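Long-range contacts in octenoyl-coa reductase/carboxylase (Streptomyces sp., PDB 4A0S), which catalyses the NADPH-dependent reductive carboxylation of 2-octenoyl-CoA, supplying an extender unit for cinnabaramide polyketide biosynthesis: residues Thr104-Pro109 with Phe166-Gly171; Pro248-Ser253 with Leu264-Val269. All coordinates share one frame; numbering follows the deposited sequence.

Overall arrangement
Both contacts lie within the enoyl reductase part of the chain, and they come one after the other without nesting or crossing. Interaction 1 comes first. It closes a long loop of 56 residues, joining the segment just before strand 110-112 to the loop before strand 176-180 in the GroES-like part of the protein. Interaction 2 opens later and spans only 10 residues, most of them in helix 255-263. It pairs strand 247-252 with the start of strand 269-271, at one edge of the parallel sheet within this chain, in the nucleotide-binding part. The centres of interactions 1 and 2 are about 38 Å apart, on opposite sides of the chain's centre, so the two do not touch.

Interaction 1 of 2, residues Thr104-Pro109 with Phe166-Gly171; sequences TRHDQP and FETNFG
Asn-169 meets His-106 with both its backbone and its side chain. Asn-169 N donates to ND1 of His-106 at 2.9 Å. This N lies at the imidazole edge, near the ring plane, so ND1 accepts. From CB outward, the Asn-169 side chain runs past Phe-170 and the His-106 carbonyl. Asn-169 CB sits over the centre of the Phe-170 ring, 3.6 Å above the plane, and also touches His-106 ND1. CG passes near the carbonyl of His-106. Asn-169 ND2 gives a fairly straight bond to His-106 O at 3.0 Å (163°), from above the carbonyl plane, and also bonds Tyr-110 O. Asn-169 OD1 accepts from Phe-170 N at 2.9 Å and from Val-112 N. An alanine here would probably leave His-106 O, Tyr-110 O and the N atoms of Phe-170 and Val-112 without these partners.

The Phe-170 ring lies obliquely to the imidazole, with planes at 45°. Its CE2 stands over one imidazole face, toward the rim. Phe-170 CZ comes within 3.3 Å of Arg-105 O, which lies at the phenyl edge. Arg-105 O also accepts from Gln-108 NE2 at 2.9 Å. Gln-108 is bent at chi2 (-56°), and Arg-105 O lies near its amide plane. Thr-168 CB lies 3.6 Å from His-106 CE1. Arg-105 turns its guanidinium to a salt bridge with Glu-64.

This is a loop-to-loop tie inside the GroES-like domain of the alcohol dehydrogenase family. The loop that holds Asn-169 also carries Phe-166, which touches the bound octanoyl-coenzyme A.

Interaction 2 of 2, residues Pro248-Ser253 with Leu264-Val269; sequences PVAVVS and LGCDLV. With NAP (NADP nicotinamide-adenine-dinucleotide phosphate), chain F.
Pro-248 packs its CG against SG of Cys-266 at 3.8 Å. Pro-248 O accepts from water 1 at 2.7 Å, and this water takes a weak bond from Leu-268 N. Val-249 CG2 meets Leu-268 CD1 at 3.9 Å, and Val-249 CA-H points to Leu-268 O. Ala-250 supplies the hydrogen bond that joins the two segments, from its N to Leu-268 O (2.8 Å, 161°). It pairs with Val-269 in a parallel bridge. Ala-250 CB touches Cys-266 SG at 3.5 Å. With SG anti to the backbone N (chi1 -170°), the sulfur reaches both Pro-248 and Ala-250. Val-252 CG2 then packs on Val-269 CG1 at 3.7 Å.

Ser-253, just after the strand, meets the cofactor. Ser-253 OG is hydrogen-bonded to O3X of NADP at 2.7 Å, and its N makes a weak bond to O1X. Lys-257 also bonds the cofactor.

The arrangement is a beta-alpha-beta crossover at the edge of a Rossmann-type sheet. Between these two segments, apolar contacts surround one direct backbone bond; Ala-250 has a further backbone bond with Ile-270. The polar groups just past the strand grip the phosphate on the adenosine ribose, consistent with the use of NADP rather than NAD.

Interaction 1 of 2, residues Thr104-Pro109 with Phe166-Gly171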
ATOM      1  N   THR A 104      36.061  10.113   2.839  1.00 17.80           N
ATOM      2  CA  THR A 104      36.845  11.350   2.983  1.00 19.17           C
ATOM      3  C   THR A 104      37.327  11.852   1.624  1.00 18.63           C
ATOM      4  O   THR A 104      37.560  13.028   1.457  1.00 19.33           O
ATOM      5  CB  THR A 104      38.056  11.250   3.967  1.00 20.14           C
ATOM      6  OG1 THR A 104      39.136  10.574   3.329  1.00 23.70           O
ATOM      7  CG2 THR A 104      37.683  10.537   5.244  1.00 20.43           C
ATOM      8  N   ARG A 105      37.450  10.950   0.655  1.00 18.09           N
ATOM      9  CA  ARG A 105      37.874  11.331  -0.695  1.00 17.92           C
ATOM     10  C   ARG A 105      37.006  12.412  -1.307  1.00 17.73           C
ATOM     11  O   ARG A 105      37.495  13.218  -2.092  1.00 17.65           O
ATOM     12  CB  ARG A 105      37.889  10.132  -1.636  1.00 17.24           C
ATOM     13  CG  ARG A 105      38.936   9.058  -1.316  1.00 17.16           C
ATOM     14  CD  ARG A 105      38.545   7.816  -2.099  1.00 17.14           C
ATOM     15  NE  ARG A 105      37.128   7.518  -1.848  1.00 17.23           N
ATOM     16  CZ  ARG A 105      36.302   6.915  -2.691  1.00 16.00           C
ATOM     17  NH1 ARG A 105      36.718   6.508  -3.886  1.00 16.85           N
ATOM     18  NH2 ARG A 105      35.051   6.713  -2.321  1.00 15.27           N
ATOM     19  N   HIS A 106      35.728  12.438  -0.928  1.00 17.42           N
ATOM     20  CA  HIS A 106      34.777  13.385  -1.489  1.00 17.91           C
ATOM     21  C   HIS A 106      35.077  14.828  -1.146  1.00 18.72           C
ATOM     22  O   HIS A 106      34.670  15.735  -1.869  1.00 18.95           O
ATOM     23  CB  HIS A 106      33.360  13.016  -1.071  1.00 17.21           C
ATOM     24  CG  HIS A 106      32.924  11.750  -1.692  1.00 16.71           C
ATOM     25  ND1 HIS A 106      32.480  11.695  -2.993  1.00 15.94           N
ATOM     26  CD2 HIS A 106      32.996  10.476  -1.254  1.00 15.62           C
ATOM     27  CE1 HIS A 106      32.239  10.437  -3.312  1.00 15.63           C
ATOM     28  NE2 HIS A 106      32.550   9.680  -2.276  1.00 16.60           N
ATOM     29  N   ASP A 107      35.816  15.019  -0.061  1.00 19.80           N
ATOM     30  CA  ASP A 107      36.101  16.359   0.406  1.00 21.21           C
ATOM     31  C   ASP A 107      37.384  16.829  -0.260  1.00 21.47           C
ATOM     32  O   ASP A 107      38.495  16.455   0.114  1.00 22.21           O
ATOM     33  CB  ASP A 107      36.130  16.404   1.934  1.00 21.71           C
ATOM     34  CG  ASP A 107      36.568  17.747   2.476  1.00 24.39           C
ATOM     35  OD1 ASP A 107      36.521  18.768   1.742  1.00 23.85           O
ATOM     36  OD2 ASP A 107      36.944  17.773   3.662  1.00 25.38           O
ATOM     37  N   GLN A 108      37.183  17.633  -1.298  1.00 21.91           N
ATOM     38  CA  GLN A 108      38.234  18.121  -2.160  1.00 22.21           C
ATOM     39  C   GLN A 108      37.991  19.607  -2.416  1.00 23.22           C
ATOM     40  O   GLN A 108      36.843  20.061  -2.313  1.00 22.85           O
ATOM     41  CB  GLN A 108      38.206  17.347  -3.489  1.00 21.51           C
ATOM     42  CG  GLN A 108      38.550  15.864  -3.378  1.00 21.02           C
ATOM     43  CD  GLN A 108      39.904  15.613  -2.731  1.00 22.39           C
ATOM     44  OE1 GLN A 108      40.791  16.475  -2.773  1.00 22.81           O
ATOM     45  NE2 GLN A 108      40.071  14.438  -2.120  1.00 21.73           N
ATOM     46  N   PRO A 109      39.062  20.368  -2.752  1.00 24.21           N
ATOM     47  CA  PRO A 109      38.928  21.786  -3.099  1.00 24.86           C
ATOM     48  C   PRO A 109      38.235  21.991  -4.455  1.00 24.44           C
ATOM     49  O   PRO A 109      37.979  23.130  -4.864  1.00 24.72           O
ATOM     50  CB  PRO A 109      40.381  22.289  -3.163  1.00 26.18           C
ATOM     51  CG  PRO A 109      41.265  21.145  -2.847  1.00 26.13           C
ATOM     52  CD  PRO A 109      40.451  19.888  -2.894  1.00 24.59           C
ATOM     53  N   PHE A 166      26.553  15.720  -6.720  1.00 16.84           N
ATOM     54  CA  PHE A 166      25.951  16.843  -6.019  1.00 17.22           C
ATOM     55  C   PHE A 166      26.324  16.825  -4.538  1.00 17.55           C
ATOM     56  O   PHE A 166      26.956  17.742  -4.064  1.00 18.14           O
ATOM     57  CB  PHE A 166      24.429  16.886  -6.224  1.00 17.24           C
ATOM     58  CG  PHE A 166      23.784  18.067  -5.588  1.00 18.11           C
ATOM     59  CD1 PHE A 166      23.919  19.338  -6.146  1.00 18.52           C
ATOM     60  CD2 PHE A 166      23.075  17.926  -4.407  1.00 19.18           C
ATOM     61  CE1 PHE A 166      23.333  20.453  -5.548  1.00 19.89           C
ATOM     62  CE2 PHE A 166      22.476  19.036  -3.795  1.00 20.50           C
ATOM     63  CZ  PHE A 166      22.614  20.309  -4.374  1.00 20.37           C
ATOM     64  N   GLU A 167      25.945  15.771  -3.820  1.00 17.19           N
ATOM     65  CA  GLU A 167      26.484  15.541  -2.473  1.00 17.37           C
ATOM     66  C   GLU A 167      27.675  14.596  -2.507  1.00 17.03           C
ATOM     67  O   GLU A 167      28.212  14.233  -1.460  1.00 17.13           O
ATOM     68  CB  GLU A 167      25.420  14.977  -1.526  1.00 17.64           C
ATOM     69  CG  GLU A 167      24.322  15.954  -1.163  1.00 18.07           C
ATOM     70  CD  GLU A 167      23.025  15.675  -1.882  1.00 21.11           C
ATOM     71  OE1 GLU A 167      22.925  14.610  -2.522  1.00 19.67           O
ATOM     72  OE2 GLU A 167      22.081  16.512  -1.786  1.00 22.59           O
ATOM     73  N   THR A 168      28.067  14.165  -3.698  1.00 16.89           N
ATOM     74  CA  THR A 168      29.278  13.384  -3.831  1.00 16.90           C
ATOM     75  C   THR A 168      30.154  14.023  -4.865  1.00 17.05           C
ATOM     76  O   THR A 168      29.684  14.749  -5.729  1.00 17.07           O
ATOM     77  CB  THR A 168      29.061  11.903  -4.251  1.00 16.62           C
ATOM     78  OG1 THR A 168      28.938  11.799  -5.667  1.00 16.52           O
ATOM     79  CG2 THR A 168      27.857  11.285  -3.549  1.00 16.45           C
ATOM     80  N   ASN A 169      31.433  13.709  -4.782  1.00 17.19           N
ATOM     81  CA  ASN A 169      32.350  14.166  -5.771  1.00 17.35           C
ATOM     82  C   ASN A 169      32.399  13.143  -6.893  1.00 17.16           C
ATOM     83  O   ASN A 169      31.695  12.119  -6.863  1.00 16.91           O
ATOM     84  CB  ASN A 169      33.734  14.349  -5.158  1.00 17.65           C
ATOM     85  CG  ASN A 169      34.429  15.579  -5.682  1.00 17.96           C
ATOM     86  OD1 ASN A 169      34.365  15.880  -6.880  1.00 17.95           O
ATOM     87  ND2 ASN A 169      35.106  16.303  -4.794  1.00 18.28           N
ATOM     88  N   PHE A 170      33.235  13.432  -7.877  1.00 17.32           N
ATOM     89  CA  PHE A 170      33.563  12.473  -8.936  1.00 17.23           C
ATOM     90  C   PHE A 170      32.333  12.172  -9.768  1.00 17.00           C
ATOM     91  O   PHE A 170      32.074  11.033 -10.160  1.00 16.83           O
ATOM     92  CB  PHE A 170      34.236  11.219  -8.367  1.00 17.20           C
ATOM     93  CG  PHE A 170      35.184  11.525  -7.236  1.00 17.42           C
ATOM     94  CD1 PHE A 170      36.237  12.423  -7.429  1.00 17.74           C
ATOM     95  CD2 PHE A 170      35.011  10.945  -5.987  1.00 17.36           C
ATOM     96  CE1 PHE A 170      37.117  12.750  -6.375  1.00 17.99           C
ATOM     97  CE2 PHE A 170      35.873  11.239  -4.929  1.00 17.61           C
ATOM     98  CZ  PHE A 170      36.941  12.155  -5.128  1.00 18.74           C
ATOM     99  N   GLY A 171      31.583  13.240 -10.024  1.00 17.03           N
ATOM    100  CA  GLY A 171      30.421  13.176 -10.867  1.00 16.87           C
ATOM    101  C   GLY A 171      30.729  12.907 -12.330  1.00 16.94           C
ATOM    102  O   GLY A 171      31.893  12.768 -12.739  1.00 17.12           O
TER

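Interaction 2 of 2, residues Pro248-Ser253 with Leu264-Val269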
ATOM      1  N   PRO A 248      -1.748  12.715 -19.483  1.00 18.60           N
ATOM      2  CA  PRO A 248      -0.938  13.805 -18.962  1.00 18.52           C
ATOM      3  C   PRO A 248      -1.536  15.129 -19.372  1.00 18.91           C
ATOM      4  O   PRO A 248      -2.036  15.260 -20.487  1.00 19.34           O
ATOM      5  CB  PRO A 248       0.405  13.592 -19.651  1.00 18.36           C
ATOM      6  CG  PRO A 248       0.042  13.016 -20.987  1.00 18.58           C
ATOM      7  CD  PRO A 248      -1.216  12.184 -20.757  1.00 18.66           C
ATOM      8  N   VAL A 249      -1.534  16.098 -18.471  1.00 18.94           N
ATOM      9  CA  VAL A 249      -1.825  17.454 -18.878  1.00 19.33           C
ATOM     10  C   VAL A 249      -0.588  18.290 -18.584  1.00 19.42           C
ATOM     11  O   VAL A 249      -0.191  18.465 -17.437  1.00 19.04           O
ATOM     12  CB  VAL A 249      -3.101  18.023 -18.230  1.00 19.83           C
ATOM     13  CG1 VAL A 249      -3.393  19.396 -18.778  1.00 20.19           C
ATOM     14  CG2 VAL A 249      -4.283  17.116 -18.514  1.00 19.73           C
ATOM     15  N   ALA A 250       0.035  18.769 -19.651  1.00 19.89           N
ATOM     16  CA  ALA A 250       1.262  19.505 -19.530  1.00 19.93           C
ATOM     17  C   ALA A 250       0.935  20.935 -19.185  1.00 20.95           C
ATOM     18  O   ALA A 250       0.054  21.531 -19.789  1.00 21.25           O
ATOM     19  CB  ALA A 250       2.039  19.438 -20.837  1.00 20.01           C
ATOM     20  N   VAL A 251       1.651  21.485 -18.213  1.00 21.03           N
ATOM     21  CA  VAL A 251       1.631  22.916 -17.997  1.00 21.96           C
ATOM     22  C   VAL A 251       2.968  23.447 -18.452  1.00 22.37           C
ATOM     23  O   VAL A 251       4.015  23.036 -17.951  1.00 22.05           O
ATOM     24  CB  VAL A 251       1.358  23.303 -16.542  1.00 21.81           C
ATOM     25  CG1 VAL A 251       1.133  24.812 -16.440  1.00 23.11           C
ATOM     26  CG2 VAL A 251       0.169  22.542 -16.018  1.00 21.33           C
ATOM     27  N   VAL A 252       2.927  24.344 -19.433  1.00 23.31           N
ATOM     28  CA  VAL A 252       4.141  24.951 -19.958  1.00 24.02           C
ATOM     29  C   VAL A 252       3.973  26.467 -19.955  1.00 25.20           C
ATOM     30  O   VAL A 252       2.851  26.977 -19.890  1.00 25.63           O
ATOM     31  CB  VAL A 252       4.457  24.477 -21.403  1.00 23.91           C
ATOM     32  CG1 VAL A 252       4.771  22.986 -21.432  1.00 23.47           C
ATOM     33  CG2 VAL A 252       3.325  24.831 -22.365  1.00 24.29           C
ATOM     34  N   SER A 253       5.083  27.188 -20.020  1.00 25.69           N
ATOM     35  CA  SER A 253       5.012  28.644 -19.972  1.00 26.76           C
ATOM     36  C   SER A 253       5.153  29.282 -21.343  1.00 27.32           C
ATOM     37  O   SER A 253       5.051  30.497 -21.459  1.00 28.28           O
ATOM     38  CB  SER A 253       6.048  29.208 -18.997  1.00 26.39           C
ATOM     39  OG  SER A 253       7.354  28.973 -19.474  1.00 26.55           O
ATOM     40  N   LEU A 264       6.284  14.987 -27.467  1.00 22.88           N
ATOM     41  CA  LEU A 264       6.277  13.820 -26.593  1.00 22.64           C
ATOM     42  C   LEU A 264       4.893  13.168 -26.517  1.00 23.05           C
ATOM     43  O   LEU A 264       4.685  12.209 -25.769  1.00 23.49           O
ATOM     44  CB  LEU A 264       6.732  14.225 -25.193  1.00 21.97           C
ATOM     45  CG  LEU A 264       8.134  14.828 -25.089  1.00 21.97           C
ATOM     46  CD1 LEU A 264       8.298  15.474 -23.725  1.00 21.42           C
ATOM     47  CD2 LEU A 264       9.199  13.792 -25.296  1.00 20.18           C
ATOM     48  N   GLY A 265       3.940  13.686 -27.278  1.00 23.59           N
ATOM     49  CA  GLY A 265       2.621  13.078 -27.313  1.00 24.00           C
ATOM     50  C   GLY A 265       1.711  13.512 -26.184  1.00 24.05           C
ATOM     51  O   GLY A 265       0.654  12.897 -25.949  1.00 24.29           O
ATOM     52  N   CYS A 266       2.106  14.570 -25.477  1.00 23.74           N
ATOM     53  CA  CYS A 266       1.186  15.218 -24.560  1.00 23.40           C
ATOM     54  C   CYS A 266       0.354  16.221 -25.334  1.00 24.43           C
ATOM     55  O   CYS A 266       0.832  17.327 -25.633  1.00 24.48           O
ATOM     56  CB  CYS A 266       1.947  15.956 -23.476  1.00 23.12           C
ATOM     57  SG  CYS A 266       0.840  16.498 -22.193  1.00 22.48           S
ATOM     58  N   ASP A 267      -0.878  15.852 -25.679  1.00 24.66           N
ATOM     59  CA  ASP A 267      -1.695  16.744 -26.489  1.00 25.24           C
ATOM     60  C   ASP A 267      -2.634  17.609 -25.668  1.00 24.88           C
ATOM     61  O   ASP A 267      -3.296  18.499 -26.217  1.00 25.71           O
ATOM     62  CB  ASP A 267      -2.470  15.981 -27.563  1.00 26.37           C
ATOM     63  CG  ASP A 267      -3.649  15.252 -27.009  1.00 28.76           C
ATOM     64  OD1 ASP A 267      -3.442  14.394 -26.131  1.00 30.44           O
ATOM     65  OD2 ASP A 267      -4.787  15.544 -27.459  1.00 34.91           O
ATOM     66  N   LEU A 268      -2.692  17.348 -24.366  1.00 23.56           N
ATOM     67  CA  LEU A 268      -3.401  18.226 -23.455  1.00 23.31           C
ATOM     68  C   LEU A 268      -2.387  19.129 -22.802  1.00 22.90           C
ATOM     69  O   LEU A 268      -1.529  18.690 -22.028  1.00 21.71           O
ATOM     70  CB  LEU A 268      -4.179  17.447 -22.401  1.00 22.85           C
ATOM     71  CG  LEU A 268      -5.186  16.441 -22.962  1.00 23.10           C
ATOM     72  CD1 LEU A 268      -5.858  15.753 -21.800  1.00 22.22           C
ATOM     73  CD2 LEU A 268      -6.206  17.102 -23.900  1.00 24.61           C
ATOM     74  N   VAL A 269      -2.471  20.397 -23.167  1.00 23.40           N
ATOM     75  CA  VAL A 269      -1.484  21.354 -22.760  1.00 23.46           C
ATOM     76  C   VAL A 269      -2.169  22.588 -22.233  1.00 24.21           C
ATOM     77  O   VAL A 269      -3.138  23.083 -22.818  1.00 24.42           O
ATOM     78  CB  VAL A 269      -0.569  21.732 -23.937  1.00 23.56           C
ATOM     79  CG1 VAL A 269       0.557  22.618 -23.459  1.00 23.36           C
ATOM     80  CG2 VAL A 269      -0.038  20.469 -24.590  1.00 22.91           C
TER
HETATM   81  PA  NAP F1447      14.445  21.668 -16.268  1.00  5.60           P
HETATM   82  O1A NAP F1447      14.855  20.640 -17.388  1.00  7.99           O
HETATM   83  O2A NAP F1447      15.054  23.035 -16.354  1.00  7.57           O
HETATM   84  O5B NAP F1447      12.915  21.800 -16.361  1.00  8.14           O
HETATM   85  C5B NAP F1447      12.278  22.568 -15.360  1.00  9.24           C
HETATM   86  C4B NAP F1447      10.980  23.078 -15.965  1.00  8.98           C
HETATM   87  O4B NAP F1447      10.330  23.811 -14.917  1.00  7.77           O
HETATM   88  C3B NAP F1447      11.199  24.054 -17.140  1.00  7.70           C
HETATM   89  O3B NAP F1447      10.702  23.393 -18.287  1.00  8.15           O
HETATM   90  C2B NAP F1447      10.243  25.204 -16.861  1.00  8.37           C
HETATM   91  O2B NAP F1447       8.943  24.963 -17.396  1.00  8.43           O
HETATM   92  C1B NAP F1447      10.120  25.220 -15.380  1.00  8.36           C
HETATM   93  N9A NAP F1447      11.234  26.036 -14.834  1.00 13.12           N
HETATM   94  C8A NAP F1447      12.481  26.199 -15.306  1.00 16.20           C
HETATM   95  N7A NAP F1447      13.187  26.992 -14.489  1.00 13.35           N
HETATM   96  C5A NAP F1447      12.366  27.321 -13.503  1.00 14.95           C
HETATM   97  C6A NAP F1447      12.521  28.125 -12.401  1.00 14.65           C
HETATM   98  N6A NAP F1447      13.697  28.706 -12.165  1.00 16.70           N
HETATM   99  N1A NAP F1447      11.492  28.265 -11.580  1.00 12.42           N
HETATM  100  C2A NAP F1447      10.334  27.650 -11.800  1.00 11.40           C
HETATM  101  N3A NAP F1447      10.133  26.893 -12.856  1.00 13.73           N
HETATM  102  C4A NAP F1447      11.143  26.717 -13.712  1.00 13.93           C
HETATM  103  O3  NAP F1447      14.756  21.068 -14.816  1.00  5.52           O
HETATM  104  PN  NAP F1447      14.313  19.594 -14.352  1.00  3.29           P
HETATM  105  O1N NAP F1447      15.589  18.745 -14.686  1.00  3.54           O
HETATM  106  O2N NAP F1447      12.985  19.144 -14.904  1.00  4.92           O
HETATM  107  O5D NAP F1447      14.284  19.873 -12.781  1.00  2.78           O
HETATM  108  C5D NAP F1447      13.197  20.675 -12.329  1.00  2.00           C
HETATM  109  C4D NAP F1447      13.366  20.763 -10.838  1.00  3.10           C
HETATM  110  O4D NAP F1447      13.348  19.379 -10.341  1.00  8.66           O
HETATM  111  C3D NAP F1447      14.721  21.330 -10.414  1.00  8.53           C
HETATM  112  O3D NAP F1447      14.392  22.144  -9.269  1.00 10.58           O
HETATM  113  C2D NAP F1447      15.528  20.114 -10.016  1.00  6.73           C
HETATM  114  O2D NAP F1447      16.524  20.436  -9.017  1.00 10.19           O
HETATM  115  C1D NAP F1447      14.419  19.318  -9.356  1.00  7.52           C
HETATM  116  N1N NAP F1447      14.766  17.926  -9.514  1.00  7.99           N
HETATM  117  C2N NAP F1447      14.701  17.137  -8.386  1.00  6.94           C
HETATM  118  C3N NAP F1447      15.024  15.821  -8.559  1.00  7.02           C
HETATM  119  C7N NAP F1447      14.968  14.979  -7.343  1.00  4.75           C
HETATM  120  O7N NAP F1447      14.546  15.413  -6.267  1.00  7.85           O
HETATM  121  N7N NAP F1447      15.451  13.783  -7.542  1.00  2.01           N
HETATM  122  C4N NAP F1447      15.396  15.290  -9.798  1.00  8.98           C
HETATM  123  C5N NAP F1447      15.450  16.068 -10.941  1.00  8.81           C
HETATM  124  C6N NAP F1447      15.123  17.407 -10.794  1.00  9.99           C
HETATM  125  P2B NAP F1447       8.003  26.263 -17.518  1.00 12.20           P
HETATM  126  O1X NAP F1447       6.929  25.605 -18.552  1.00 12.30           O
HETATM  127  O2X NAP F1447       7.296  26.596 -16.109  1.00 15.96           O
HETATM  128  O3X NAP F1447       8.960  27.287 -18.081  1.00 11.34           O
HETATM  129  O   HOH W   1      -2.114  14.355 -23.078  1.00  2.00           O